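Local coordinates for protein PPR (Rhodospirillum centenum, PDB 1MZU) that senses light through a 4'-hydroxycinnamic acid chromophore in its N-terminal photoactive yellow protein domain and probably relays the signal as a histidine kinase, at residues Ala106-Met114 / Asp121-Lys129. Residues are numbered along the deposited sequence; the frame is centred on the assembly and turned at random.
Sequences APVRVQIRM and DRYWIFVRK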
loop_
_atom_site.group_PDB
_atom_site.type_symbol
_atom_site.label_atom_id
_atom_site.label_comp_id
_atom_site.label_asym_id
_atom_site.label_seq_id
_atom_site.Cartn_x
_atom_site.Cartn_y
_atom_site.Cartn_z
ATOM N N ALA A 106 -18.526 -1.022 5.019
ATOM C CA ALA A 106 -18.725 0.420 4.850
ATOM C C ALA A 106 -17.493 1.150 4.289
ATOM O O ALA A 106 -16.396 0.591 4.305
ATOM C CB ALA A 106 -19.099 1.015 6.211
ATOM N N PRO A 107 -17.679 2.361 3.692
ATOM C CA PRO A 107 -16.561 3.144 3.143
ATOM C C PRO A 107 -15.661 3.723 4.249
ATOM O O PRO A 107 -16.143 4.426 5.146
ATOM C CB PRO A 107 -17.277 4.259 2.384
ATOM C CG PRO A 107 -18.488 3.606 1.894
ATOM C CD PRO A 107 -18.949 2.867 3.126
ATOM N N VAL A 108 -14.369 3.391 4.184
ATOM C CA VAL A 108 -13.361 3.846 5.153
ATOM C C VAL A 108 -12.487 4.923 4.480
ATOM O O VAL A 108 -11.728 4.620 3.552
ATOM C CB VAL A 108 -12.463 2.653 5.639
ATOM C CG1 VAL A 108 -11.484 3.098 6.725
ATOM C CG2 VAL A 108 -13.322 1.510 6.162
ATOM N N ARG A 109 -12.608 6.168 4.955
ATOM C CA ARG A 109 -11.844 7.312 4.435
ATOM C C ARG A 109 -10.412 7.294 4.978
ATOM O O ARG A 109 -10.219 7.182 6.187
ATOM C CB ARG A 109 -12.542 8.637 4.792
ATOM C CG ARG A 109 -11.945 9.864 4.099
ATOM C CD ARG A 109 -12.915 11.040 4.033
ATOM N NE ARG A 109 -12.297 12.233 3.444
ATOM C CZ ARG A 109 -12.106 12.445 2.139
ATOM N NH1 ARG A 109 -12.485 11.550 1.232
ATOM N NH2 ARG A 109 -11.512 13.561 1.739
ATOM N N VAL A 110 -9.423 7.366 4.075
ATOM C CA VAL A 110 -7.990 7.340 4.428
ATOM C C VAL A 110 -7.168 8.406 3.693
ATOM O O VAL A 110 -7.618 8.974 2.710
ATOM C CB VAL A 110 -7.316 5.957 4.107
ATOM C CG1 VAL A 110 -7.800 4.875 5.038
ATOM C CG2 VAL A 110 -7.574 5.532 2.653
ATOM N N GLN A 111 -5.971 8.680 4.209
ATOM C CA GLN A 111 -5.014 9.609 3.602
ATOM C C GLN A 111 -3.877 8.652 3.214
ATOM O O GLN A 111 -3.472 7.806 4.016
ATOM C CB GLN A 111 -4.482 10.649 4.599
ATOM C CG GLN A 111 -5.451 11.176 5.672
ATOM C CD GLN A 111 -6.447 12.207 5.177
ATOM O OE1 GLN A 111 -7.649 11.929 5.069
ATOM N NE2 GLN A 111 -5.961 13.423 4.913
ATOM N N ILE A 112 -3.403 8.752 1.976
ATOM C CA ILE A 112 -2.350 7.862 1.474
ATOM C C ILE A 112 -1.066 8.648 1.245
ATOM O O ILE A 112 -1.105 9.772 0.763
ATOM C CB ILE A 112 -2.791 7.183 0.119
ATOM C CG1 ILE A 112 -4.100 6.397 0.286
ATOM C CG2 ILE A 112 -1.677 6.310 -0.477
ATOM C CD1 ILE A 112 -4.053 5.206 1.229
ATOM N N ARG A 113 0.061 8.029 1.581
ATOM C CA ARG A 113 1.392 8.596 1.385
ATOM C C ARG A 113 2.205 7.505 0.696
ATOM O O ARG A 113 2.397 6.426 1.259
ATOM C CB ARG A 113 2.034 8.999 2.727
ATOM C CG ARG A 113 3.507 9.478 2.657
ATOM C CD ARG A 113 3.690 10.794 1.893
ATOM N NE ARG A 113 5.107 11.063 1.628
ATOM C CZ ARG A 113 5.611 12.239 1.254
ATOM N NH1 ARG A 113 4.827 13.297 1.086
ATOM N NH2 ARG A 113 6.918 12.363 1.073
ATOM N N MET A 114 2.651 7.788 -0.525
ATOM C CA MET A 114 3.448 6.850 -1.332
ATOM C C MET A 114 4.864 7.375 -1.516
ATOM O O MET A 114 5.042 8.558 -1.803
ATOM C CB MET A 114 2.834 6.679 -2.725
ATOM C CG MET A 114 1.535 5.922 -2.790
ATOM S SD MET A 114 1.107 5.517 -4.485
ATOM C CE MET A 114 1.118 3.839 -4.356
ATOM N N ASP A 121 13.992 -1.121 -6.280
ATOM C CA ASP A 121 12.786 -1.796 -6.794
ATOM C C ASP A 121 11.688 -1.944 -5.725
ATOM O O ASP A 121 10.634 -2.488 -6.000
ATOM C CB ASP A 121 13.139 -3.169 -7.441
ATOM C CG ASP A 121 11.931 -3.874 -8.095
ATOM O OD1 ASP A 121 11.770 -5.099 -7.894
ATOM O OD2 ASP A 121 11.141 -3.207 -8.803
ATOM N N ARG A 122 11.923 -1.434 -4.517
ATOM C CA ARG A 122 10.935 -1.522 -3.437
ATOM C C ARG A 122 10.290 -0.170 -3.153
ATOM O O ARG A 122 10.951 0.862 -3.233
ATOM C CB ARG A 122 11.543 -2.139 -2.166
ATOM C CG ARG A 122 12.038 -3.581 -2.333
ATOM C CD ARG A 122 10.970 -4.520 -2.922
ATOM N NE ARG A 122 11.555 -5.635 -3.669
ATOM C CZ ARG A 122 12.021 -6.754 -3.119
ATOM N NH1 ARG A 122 11.982 -6.928 -1.801
ATOM N NH2 ARG A 122 12.519 -7.710 -3.888
ATOM N N TYR A 123 8.978 -0.178 -2.902
ATOM C CA TYR A 123 8.207 1.044 -2.654
ATOM C C TYR A 123 7.252 0.884 -1.479
ATOM O O TYR A 123 6.738 -0.204 -1.227
ATOM C CB TYR A 123 7.397 1.430 -3.906
ATOM C CG TYR A 123 8.215 1.556 -5.171
ATOM C CD1 TYR A 123 8.382 0.448 -6.039
ATOM C CD2 TYR A 123 8.902 2.751 -5.472
ATOM C CE1 TYR A 123 9.231 0.526 -7.178
ATOM C CE2 TYR A 123 9.756 2.841 -6.619
ATOM C CZ TYR A 123 9.914 1.724 -7.457
ATOM O OH TYR A 123 10.751 1.787 -8.550
ATOM N N TRP A 124 6.964 2.000 -0.820
ATOM C CA TRP A 124 6.088 2.032 0.340
ATOM C C TRP A 124 4.782 2.761 0.126
ATOM O O TRP A 124 4.723 3.773 -0.579
ATOM C CB TRP A 124 6.788 2.696 1.521
ATOM C CG TRP A 124 7.836 1.876 2.162
ATOM C CD1 TRP A 124 9.175 2.030 2.034
ATOM C CD2 TRP A 124 7.635 0.757 3.026
ATOM N NE1 TRP A 124 9.842 1.068 2.754
ATOM C CE2 TRP A 124 8.920 0.271 3.380
ATOM C CE3 TRP A 124 6.493 0.114 3.545
ATOM C CZ2 TRP A 124 9.100 -0.844 4.232
ATOM C CZ3 TRP A 124 6.664 -0.997 4.391
ATOM C CH2 TRP A 124 7.964 -1.461 4.727
ATOM N N ILE A 125 3.744 2.232 0.764
ATOM C CA ILE A 125 2.402 2.794 0.722
ATOM C C ILE A 125 1.967 2.885 2.197
ATOM O O ILE A 125 1.847 1.854 2.876
ATOM C CB ILE A 125 1.397 1.886 -0.075
ATOM C CG1 ILE A 125 1.924 1.591 -1.488
ATOM C CG2 ILE A 125 0.012 2.563 -0.129
ATOM C CD1 ILE A 125 1.236 0.445 -2.242
ATOM N N PHE A 126 1.788 4.114 2.690
ATOM C CA PHE A 126 1.358 4.359 4.069
ATOM C C PHE A 126 -0.098 4.755 4.086
ATOM O O PHE A 126 -0.548 5.558 3.266
ATOM C CB PHE A 126 2.222 5.427 4.748
ATOM C CG PHE A 126 3.671 5.054 4.840
ATOM C CD1 PHE A 126 4.068 3.939 5.595
ATOM C CD2 PHE A 126 4.645 5.787 4.140
ATOM C CE1 PHE A 126 5.421 3.542 5.659
ATOM C CE2 PHE A 126 6.011 5.409 4.189
ATOM C CZ PHE A 126 6.401 4.274 4.956
ATOM N N VAL A 127 -0.846 4.174 5.017
ATOM C CA VAL A 127 -2.298 4.401 5.107
ATOM C C VAL A 127 -2.698 4.952 6.486
ATOM O O VAL A 127 -2.443 4.314 7.503
ATOM C CB VAL A 127 -3.053 3.040 4.851
ATOM C CG1 VAL A 127 -4.551 3.206 4.879
ATOM C CG2 VAL A 127 -2.643 2.413 3.521
ATOM N N ARG A 128 -3.347 6.112 6.525
ATOM C CA ARG A 128 -3.773 6.637 7.814
ATOM C C ARG A 128 -5.244 6.980 7.954
ATOM O O ARG A 128 -5.831 7.593 7.059
ATOM C CB ARG A 128 -2.857 7.762 8.334
ATOM C CG ARG A 128 -2.747 9.017 7.502
ATOM C CD ARG A 128 -1.719 9.992 8.094
ATOM N NE ARG A 128 -0.348 9.663 7.689
ATOM C CZ ARG A 128 0.187 9.950 6.500
ATOM N NH1 ARG A 128 -0.523 10.583 5.571
ATOM N NH2 ARG A 128 1.434 9.585 6.231
ATOM N N LYS A 129 -5.812 6.534 9.085
ATOM C CA LYS A 129 -7.215 6.712 9.528
ATOM C C LYS A 129 -8.236 5.689 8.995
ATOM O O LYS A 129 -8.642 4.803 9.786
ATOM C CB LYS A 129 -7.690 8.201 9.471
ATOM C CG LYS A 129 -8.880 8.575 8.571
ATOM C CD LYS A 129 -9.296 10.032 8.697
ATOM C CE LYS A 129 -10.757 10.155 9.106
ATOM N NZ LYS A 129 -10.949 9.544 10.448
ATOM O OXT LYS A 129 -8.571 5.716 7.794
#
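The guanidinium of R128 lies obliquely beside the aliphatic stem of R113, with NH2 3.6 Å from R113 CB, and the ring of F126, two residues earlier on the same strand, meets R113 O obliquely, its CD2 3.7 Å from that oxygen. The chain of R113 crosses F126 at a slant and its end runs on to a salt bridge with D94. A long arginine suits position 128 because its methylenes can lie against Q111, CG 3.8 Å from Q111 CB, while the polar end stays on the partly exposed side; the bend at chi3 (83°) brings the guanidinium over R113 CB. With an alanine in its place, the methylenes of Q111 and R113 would probably lose this cover. The two strands form the antiparallel hairpin 107-116/122-128 within the five-stranded PAS sheet; Q111-R128 and R113-F126 are hydrogen-bonded pairs, the bond from F126 N to R113 O being 2.8 Å long and nearly straight at 170°. Apolar side chains line the other face: I112 CD1 meets V127 CG2 at 3.9 Å, and unbranched M114 lays CE 3.7 Å from I125 CG1, while F80 of helix 78-89 packs against both I112 and M114. The compact side chain of V127 lies about 6 Å from the bound 4'-hydroxycinnamic acid.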